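Local coordinates for type IV pilus biogenesis factor PilY1 (Pseudomonas aeruginosa, PDB 3HX6), which acts in type IV pilus assembly, twitching motility and adhesion to host cells, its binding and release of calcium apparently needed to regulate pilus retraction, at residues Gly56-Leu61 against Val142-Phe147; Tyr60-Ala65 against Gly72-Phe77. The protein carries 3 engineered substitutions. All blocks are in the same frame, centred on the assembly; numbering follows the deposited sequence.

Contact 1 of 2, residues Gly56-Leu61 against Val142-Phe147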
ATOM      1  N   GLY A  56      -4.611 -13.466  -6.363  1.00 36.22           N
ATOM      2  CA  GLY A  56      -5.212 -12.364  -7.089  1.00 35.47           C
ATOM      3  C   GLY A  56      -4.252 -11.837  -8.141  1.00 34.77           C
ATOM      4  O   GLY A  56      -4.230 -12.328  -9.270  1.00 33.90           O
ATOM      5  N   LYS A  57      -3.451 -10.844  -7.765  1.00 34.25           N
ATOM      6  CA  LYS A  57      -2.478 -10.248  -8.677  1.00 34.57           C
ATOM      7  C   LYS A  57      -1.175 -11.043  -8.720  1.00 33.28           C
ATOM      8  O   LYS A  57      -0.972 -11.972  -7.929  1.00 31.76           O
ATOM      9  CB  LYS A  57      -2.151  -8.814  -8.250  1.00 36.21           C
ATOM     10  CG  LYS A  57      -3.288  -7.820  -8.393  1.00 41.93           C
ATOM     11  CD  LYS A  57      -2.769  -6.402  -8.199  1.00 44.60           C
ATOM     12  CE  LYS A  57      -3.866  -5.370  -8.394  1.00 48.01           C
ATOM     13  NZ  LYS A  57      -3.327  -3.977  -8.350  1.00 51.27           N
ATOM     14  N   ALA A  58      -0.297 -10.668  -9.647  1.00 30.13           N
ATOM     15  CA  ALA A  58       0.998 -11.321  -9.778  1.00 28.18           C
ATOM     16  C   ALA A  58       1.700 -11.120  -8.441  1.00 27.56           C
ATOM     17  O   ALA A  58       1.548 -10.078  -7.800  1.00 26.68           O
ATOM     18  CB  ALA A  58       1.802 -10.687 -10.899  1.00 24.84           C
ATOM     19  N   GLN A  59       2.463 -12.119  -8.022  1.00 26.48           N
ATOM     20  CA  GLN A  59       3.153 -12.051  -6.746  1.00 27.29           C
ATOM     21  C   GLN A  59       4.347 -11.109  -6.694  1.00 26.37           C
ATOM     22  O   GLN A  59       4.595 -10.482  -5.669  1.00 24.93           O
ATOM     23  CB  GLN A  59       3.596 -13.457  -6.327  1.00 28.11           C
ATOM     24  CG  GLN A  59       4.608 -13.478  -5.194  1.00 29.31           C
ATOM     25  CD  GLN A  59       4.952 -14.885  -4.741  1.00 30.39           C
ATOM     26  OE1 GLN A  59       5.013 -15.814  -5.548  1.00 29.36           O
ATOM     27  NE2 GLN A  59       5.199 -15.043  -3.445  1.00 31.47           N
ATOM     28  N   TYR A  60       5.081 -10.993  -7.794  1.00 27.45           N
ATOM     29  CA  TYR A  60       6.277 -10.157  -7.803  1.00 26.94           C
ATOM     30  C   TYR A  60       6.161  -8.868  -8.601  1.00 27.63           C
ATOM     31  O   TYR A  60       5.185  -8.636  -9.311  1.00 26.35           O
ATOM     32  CB  TYR A  60       7.464 -10.954  -8.362  1.00 28.24           C
ATOM     33  CG  TYR A  60       7.568 -12.385  -7.870  1.00 29.78           C
ATOM     34  CD1 TYR A  60       7.751 -12.672  -6.519  1.00 31.77           C
ATOM     35  CD2 TYR A  60       7.479 -13.456  -8.762  1.00 28.98           C
ATOM     36  CE1 TYR A  60       7.843 -13.996  -6.064  1.00 31.87           C
ATOM     37  CE2 TYR A  60       7.571 -14.779  -8.320  1.00 30.42           C
ATOM     38  CZ  TYR A  60       7.750 -15.043  -6.969  1.00 32.30           C
ATOM     39  OH  TYR A  60       7.811 -16.351  -6.521  1.00 32.87           O
ATOM     40  N   LEU A  61       7.180  -8.029  -8.457  1.00 27.51           N
ATOM     41  CA  LEU A  61       7.261  -6.785  -9.198  1.00 27.70           C
ATOM     42  C   LEU A  61       8.098  -7.163 -10.404  1.00 26.72           C
ATOM     43  O   LEU A  61       9.120  -7.840 -10.274  1.00 26.86           O
ATOM     44  CB  LEU A  61       7.974  -5.704  -8.386  1.00 29.35           C
ATOM     45  CG  LEU A  61       7.203  -5.119  -7.201  1.00 31.44           C
ATOM     46  CD1 LEU A  61       8.028  -4.014  -6.572  1.00 30.83           C
ATOM     47  CD2 LEU A  61       5.853  -4.578  -7.664  1.00 31.45           C
ATOM     48  N   VAL A 142       1.034 -20.614  -2.082  1.00 19.22           N
ATOM     49  CA  VAL A 142       0.780 -20.185  -3.452  1.00 19.02           C
ATOM     50  C   VAL A 142       1.928 -19.270  -3.852  1.00 17.37           C
ATOM     51  O   VAL A 142       2.393 -18.467  -3.051  1.00 17.04           O
ATOM     52  CB  VAL A 142      -0.560 -19.414  -3.598  1.00 19.02           C
ATOM     53  CG1 VAL A 142      -1.717 -20.299  -3.151  1.00 21.16           C
ATOM     54  CG2 VAL A 142      -0.526 -18.124  -2.785  1.00 18.56           C
ATOM     55  N   ALA A 143       2.395 -19.399  -5.084  1.00 16.25           N
ATOM     56  CA  ALA A 143       3.493 -18.566  -5.539  1.00 16.47           C
ATOM     57  C   ALA A 143       3.549 -18.551  -7.050  1.00 16.62           C
ATOM     58  O   ALA A 143       2.952 -19.400  -7.713  1.00 17.27           O
ATOM     59  CB  ALA A 143       4.818 -19.092  -4.975  1.00 17.16           C
ATOM     60  N   ASP A 144       4.246 -17.560  -7.594  1.00 15.87           N
ATOM     61  CA  ASP A 144       4.418 -17.476  -9.033  1.00 16.89           C
ATOM     62  C   ASP A 144       5.708 -18.223  -9.331  1.00 15.94           C
ATOM     63  O   ASP A 144       6.684 -18.108  -8.590  1.00 15.05           O
ATOM     64  CB  ASP A 144       4.530 -16.021  -9.490  1.00 18.61           C
ATOM     65  CG  ASP A 144       3.193 -15.304  -9.475  1.00 19.64           C
ATOM     66  OD1 ASP A 144       2.158 -15.989  -9.367  1.00 20.04           O
ATOM     67  OD2 ASP A 144       3.175 -14.062  -9.583  1.00 20.66           O
ATOM     68  N   ALA A 145       5.702 -19.015 -10.393  1.00 15.19           N
ATOM     69  CA  ALA A 145       6.881 -19.776 -10.766  1.00 15.10           C
ATOM     70  C   ALA A 145       6.964 -19.854 -12.281  1.00 14.91           C
ATOM     71  O   ALA A 145       5.967 -19.690 -12.976  1.00 15.51           O
ATOM     72  CB  ALA A 145       6.817 -21.182 -10.163  1.00 12.18           C
ATOM     73  N   PHE A 146       8.158 -20.114 -12.787  1.00 16.02           N
ATOM     74  CA  PHE A 146       8.359 -20.202 -14.220  1.00 16.34           C
ATOM     75  C   PHE A 146       8.758 -21.614 -14.618  1.00 17.28           C
ATOM     76  O   PHE A 146       9.694 -22.183 -14.058  1.00 16.08           O
ATOM     77  CB  PHE A 146       9.442 -19.202 -14.634  1.00 17.01           C
ATOM     78  CG  PHE A 146       9.613 -19.057 -16.118  1.00 16.44           C
ATOM     79  CD1 PHE A 146      10.571 -19.799 -16.798  1.00 17.32           C
ATOM     80  CD2 PHE A 146       8.845 -18.138 -16.831  1.00 17.65           C
ATOM     81  CE1 PHE A 146      10.771 -19.625 -18.169  1.00 17.28           C
ATOM     82  CE2 PHE A 146       9.033 -17.955 -18.204  1.00 16.54           C
ATOM     83  CZ  PHE A 146       9.999 -18.700 -18.872  1.00 18.46           C
ATOM     84  N   PHE A 147       8.023 -22.181 -15.571  1.00 16.22           N
ATOM     85  CA  PHE A 147       8.312 -23.514 -16.086  1.00 17.51           C
ATOM     86  C   PHE A 147       7.463 -23.743 -17.338  1.00 18.57           C
ATOM     87  O   PHE A 147       6.462 -23.055 -17.557  1.00 18.63           O
ATOM     88  CB  PHE A 147       8.051 -24.579 -15.014  1.00 15.46           C
ATOM     89  CG  PHE A 147       6.632 -24.635 -14.531  1.00 17.77           C
ATOM     90  CD1 PHE A 147       5.688 -25.415 -15.195  1.00 17.93           C
ATOM     91  CD2 PHE A 147       6.242 -23.928 -13.395  1.00 18.07           C
ATOM     92  CE1 PHE A 147       4.371 -25.496 -14.735  1.00 16.33           C
ATOM     93  CE2 PHE A 147       4.924 -24.002 -12.926  1.00 19.05           C
ATOM     94  CZ  PHE A 147       3.989 -24.790 -13.598  1.00 19.24           C
TER
HETATM   95  O   HOH W   1       0.092 -14.672  -8.226  1.00 22.57           O
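The ring of Tyr60 has the CB of Gln59 over the centre of one face, 4.2 Å above the plane, and the backbone O of Asp144 at its edge, near the plane. Ring and Asp144 carboxylate stand almost perpendicular (86°), and the two side chains slide past each other in opposite directions, with Tyr60 CE2 3.5 Å from Asp144 CB. At the end of the ring, Tyr60 OH lies 2.9 Å from Asp144 O, a probable hydrogen bond.

Gln59 and Asp144 bind each other reciprocally, side chain to backbone. Gln59 N donates to Asp144 OD2 at 2.6 Å, reaching the oxygen from above the carboxylate plane. In return Asp144 N donates to Gln59 OE1 at 2.8 Å; with CG anti to the backbone N (chi1 166°) and the chain extended, the amide reaches the strand. A water donates to both Lys57 O and Asp144 OD1, and Thr153 is a second partner of OD1.

The loop after strand 54-55 is thus pinned to the outermost strand, 141-147, of a four-stranded propeller sheet. Several hydrogen bonds around the buried carboxylate would compensate its burial and probably favour its ionised form.

Contact 2 of 2, residues Tyr60-Ala65 against Gly72-Phe77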
ATOM      1  N   TYR A  60       5.081 -10.993  -7.794  1.00 27.45           N
ATOM      2  CA  TYR A  60       6.277 -10.157  -7.803  1.00 26.94           C
ATOM      3  C   TYR A  60       6.161  -8.868  -8.601  1.00 27.63           C
ATOM      4  O   TYR A  60       5.185  -8.636  -9.311  1.00 26.35           O
ATOM      5  CB  TYR A  60       7.464 -10.954  -8.362  1.00 28.24           C
ATOM      6  CG  TYR A  60       7.568 -12.385  -7.870  1.00 29.78           C
ATOM      7  CD1 TYR A  60       7.751 -12.672  -6.519  1.00 31.77           C
ATOM      8  CD2 TYR A  60       7.479 -13.456  -8.762  1.00 28.98           C
ATOM      9  CE1 TYR A  60       7.843 -13.996  -6.064  1.00 31.87           C
ATOM     10  CE2 TYR A  60       7.571 -14.779  -8.320  1.00 30.42           C
ATOM     11  CZ  TYR A  60       7.750 -15.043  -6.969  1.00 32.30           C
ATOM     12  OH  TYR A  60       7.811 -16.351  -6.521  1.00 32.87           O
ATOM     13  N   LEU A  61       7.180  -8.029  -8.457  1.00 27.51           N
ATOM     14  CA  LEU A  61       7.261  -6.785  -9.198  1.00 27.70           C
ATOM     15  C   LEU A  61       8.098  -7.163 -10.404  1.00 26.72           C
ATOM     16  O   LEU A  61       9.120  -7.840 -10.274  1.00 26.86           O
ATOM     17  CB  LEU A  61       7.974  -5.704  -8.386  1.00 29.35           C
ATOM     18  CG  LEU A  61       7.203  -5.119  -7.201  1.00 31.44           C
ATOM     19  CD1 LEU A  61       8.028  -4.014  -6.572  1.00 30.83           C
ATOM     20  CD2 LEU A  61       5.853  -4.578  -7.664  1.00 31.45           C
ATOM     21  N   THR A  62       7.662  -6.734 -11.577  1.00 24.84           N
ATOM     22  CA  THR A  62       8.362  -7.061 -12.802  1.00 23.34           C
ATOM     23  C   THR A  62       9.873  -6.837 -12.788  1.00 23.56           C
ATOM     24  O   THR A  62      10.621  -7.678 -13.283  1.00 22.14           O
ATOM     25  CB  THR A  62       7.751  -6.306 -13.988  1.00 21.46           C
ATOM     26  OG1 THR A  62       6.408  -6.761 -14.187  1.00 21.72           O
ATOM     27  CG2 THR A  62       8.555  -6.559 -15.253  1.00 21.51           C
ATOM     28  N   TYR A  63      10.338  -5.729 -12.222  1.00 24.25           N
ATOM     29  CA  TYR A  63      11.774  -5.484 -12.227  1.00 24.46           C
ATOM     30  C   TYR A  63      12.553  -6.540 -11.455  1.00 25.96           C
ATOM     31  O   TYR A  63      13.762  -6.666 -11.623  1.00 25.23           O
ATOM     32  CB  TYR A  63      12.099  -4.084 -11.690  1.00 28.43           C
ATOM     33  CG  TYR A  63      12.210  -3.963 -10.191  1.00 30.49           C
ATOM     34  CD1 TYR A  63      11.084  -4.031  -9.376  1.00 33.15           C
ATOM     35  CD2 TYR A  63      13.446  -3.748  -9.589  1.00 33.22           C
ATOM     36  CE1 TYR A  63      11.187  -3.881  -7.994  1.00 34.59           C
ATOM     37  CE2 TYR A  63      13.562  -3.600  -8.214  1.00 34.94           C
ATOM     38  CZ  TYR A  63      12.432  -3.665  -7.423  1.00 36.11           C
ATOM     39  OH  TYR A  63      12.551  -3.504  -6.062  1.00 40.69           O
ATOM     40  N   LEU A  64      11.861  -7.310 -10.623  1.00 27.14           N
ATOM     41  CA  LEU A  64      12.520  -8.353  -9.843  1.00 29.21           C
ATOM     42  C   LEU A  64      12.380  -9.738 -10.477  1.00 27.43           C
ATOM     43  O   LEU A  64      13.319 -10.528 -10.469  1.00 29.59           O
ATOM     44  CB  LEU A  64      11.954  -8.390  -8.419  1.00 30.70           C
ATOM     45  CG  LEU A  64      12.229  -7.184  -7.513  1.00 33.13           C
ATOM     46  CD1 LEU A  64      11.490  -7.369  -6.193  1.00 34.37           C
ATOM     47  CD2 LEU A  64      13.728  -7.032  -7.276  1.00 31.04           C
ATOM     48  N   ALA A  65      11.208 -10.023 -11.032  1.00 24.88           N
ATOM     49  CA  ALA A  65      10.946 -11.322 -11.641  1.00 22.86           C
ATOM     50  C   ALA A  65      11.483 -11.484 -13.060  1.00 22.76           C
ATOM     51  O   ALA A  65      12.019 -12.534 -13.409  1.00 21.89           O
ATOM     52  CB  ALA A  65       9.449 -11.599 -11.624  1.00 21.39           C
ATOM     53  N   GLY A  72      11.064 -15.282 -20.579  1.00 26.36           N
ATOM     54  CA  GLY A  72       9.657 -15.010 -20.340  1.00 24.79           C
ATOM     55  C   GLY A  72       9.363 -13.522 -20.325  1.00 25.91           C
ATOM     56  O   GLY A  72      10.259 -12.704 -20.529  1.00 26.79           O
ATOM     57  N   ASN A  73       8.103 -13.166 -20.095  1.00 25.44           N
ATOM     58  CA  ASN A  73       7.706 -11.764 -20.033  1.00 25.44           C
ATOM     59  C   ASN A  73       6.796 -11.598 -18.819  1.00 24.80           C
ATOM     60  O   ASN A  73       5.590 -11.820 -18.907  1.00 23.93           O
ATOM     61  CB  ASN A  73       6.950 -11.356 -21.298  1.00 24.14           C
ATOM     62  CG  ASN A  73       6.851  -9.856 -21.447  1.00 26.97           C
ATOM     63  OD1 ASN A  73       6.565  -9.142 -20.484  1.00 27.06           O
ATOM     64  ND2 ASN A  73       7.089  -9.364 -22.658  1.00 28.50           N
ATOM     65  N   TYR A  74       7.366 -11.204 -17.686  1.00 24.92           N
ATOM     66  CA  TYR A  74       6.562 -11.064 -16.481  1.00 25.98           C
ATOM     67  C   TYR A  74       5.550  -9.927 -16.549  1.00 26.99           C
ATOM     68  O   TYR A  74       4.444 -10.054 -16.025  1.00 27.19           O
ATOM     69  CB  TYR A  74       7.448 -10.879 -15.246  1.00 23.31           C
ATOM     70  CG  TYR A  74       6.730 -11.212 -13.953  1.00 21.88           C
ATOM     71  CD1 TYR A  74       6.402 -12.534 -13.636  1.00 19.11           C
ATOM     72  CD2 TYR A  74       6.348 -10.208 -13.060  1.00 20.06           C
ATOM     73  CE1 TYR A  74       5.710 -12.849 -12.465  1.00 19.27           C
ATOM     74  CE2 TYR A  74       5.651 -10.513 -11.885  1.00 21.24           C
ATOM     75  CZ  TYR A  74       5.336 -11.837 -11.596  1.00 19.47           C
ATOM     76  OH  TYR A  74       4.635 -12.145 -10.448  1.00 18.77           O
ATOM     77  N   SER A  75       5.916  -8.819 -17.189  1.00 28.52           N
ATOM     78  CA  SER A  75       4.999  -7.686 -17.286  1.00 31.71           C
ATOM     79  C   SER A  75       3.674  -8.093 -17.931  1.00 31.33           C
ATOM     80  O   SER A  75       2.612  -7.667 -17.480  1.00 31.90           O
ATOM     81  CB  SER A  75       5.627  -6.540 -18.082  1.00 32.02           C
ATOM     82  OG  SER A  75       5.772  -6.899 -19.442  1.00 37.51           O
ATOM     83  N   THR A  76       3.731  -8.915 -18.977  1.00 31.28           N
ATOM     84  CA  THR A  76       2.506  -9.354 -19.641  1.00 32.48           C
ATOM     85  C   THR A  76       1.746 -10.338 -18.751  1.00 31.51           C
ATOM     86  O   THR A  76       0.517 -10.411 -18.794  1.00 31.47           O
ATOM     87  CB  THR A  76       2.789 -10.012 -21.014  1.00 33.66           C
ATOM     88  OG1 THR A  76       3.662 -11.131 -20.846  1.00 39.89           O
ATOM     89  CG2 THR A  76       3.436  -9.012 -21.962  1.00 36.92           C
ATOM     90  N   PHE A  77       2.481 -11.096 -17.944  1.00 28.72           N
ATOM     91  CA  PHE A  77       1.850 -12.042 -17.032  1.00 25.64           C
ATOM     92  C   PHE A  77       1.167 -11.243 -15.936  1.00 24.76           C
ATOM     93  O   PHE A  77       0.033 -11.521 -15.565  1.00 23.95           O
ATOM     94  CB  PHE A  77       2.889 -12.956 -16.390  1.00 24.88           C
ATOM     95  CG  PHE A  77       2.310 -13.916 -15.386  1.00 22.18           C
ATOM     96  CD1 PHE A  77       1.648 -15.063 -15.803  1.00 21.99           C
ATOM     97  CD2 PHE A  77       2.419 -13.666 -14.022  1.00 21.49           C
ATOM     98  CE1 PHE A  77       1.109 -15.954 -14.876  1.00 21.84           C
ATOM     99  CE2 PHE A  77       1.884 -14.548 -13.091  1.00 17.87           C
ATOM    100  CZ  PHE A  77       1.227 -15.691 -13.521  1.00 20.42           C
TER
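Tyr74 OH is held by two groups: it accepts from Tyr60 N at 2.9 Å in a nearly straight bond (165° at the hydrogen), and it is also hydrogen-bonded to the carboxylate of Asp144. The tyrosine gets there from the first turn of helix 74-82, where CG stands anti to the backbone N (chi1 -160°) and the ring points across to the segment before helix 62-65. It crosses the Tyr60 side chain at about a right angle, with Tyr60 CD2 3.9 Å from Tyr74 CZ.

The ring itself is bounded on several sides. Ala65 CB sits over one face, 3.6 Å from the centroid and only 12° off the ring normal, a well-centred CH-pi contact. Tyr60 O lies in the ring plane at the edge, 3.2 Å from Tyr74 CE2, and Thr62 OG1 lies near the same plane at 3.6 Å from Tyr74 CD2. Trp151, on strand 150-158, adds an edge-to-face contact. Thr62 also reaches the backbone of the helix, its OG1 lying 3.5 Å from Ser75 CA.

Asn73 caps the N-terminus of helix 74-82. Its OD1 accepts from both Ser75 OG, at 2.6 Å and in the carbonyl plane, and Thr76 N, which comes from above that plane. Gln66, from the connection between the helices, accepts from Tyr74 N through OE1 and donates to Gly72 O through NE2.

Two short helices of the propeller domain are therefore joined through one buried aromatic ring. Ala65 on one face, with the Thr62 hydroxyl and the Tyr60 carbonyl oxygen at the edge, packs round it and limits its movement. Bonds to a backbone amide and a carboxylate satisfy its hydroxyl and probably fix the rotation about the CZ-OH bond.

Contacts 1 and 2 share Tyr60 and Leu61, and their centres lie about 9 Å apart. Asp144 of contact 1 ties the two together: its OD2, which binds the loop in contact 1, is also 2.6 Å from Tyr74 OH of contact 2, a probable hydrogen bond. Tyr74 OH also packs against Ala58 CB at 3.2 Å, and Phe146 CE2 lies 3.7 Å from Gly72 CA. Strand 141-147, the loop and helix 74-82 therefore meet around one carboxylate. The calcium ion, bound by Asp258, Asn260, Asp262, Val264 and Asp266, none of which belongs to either contact, lies about 14 Å from the Tyr60 side chain.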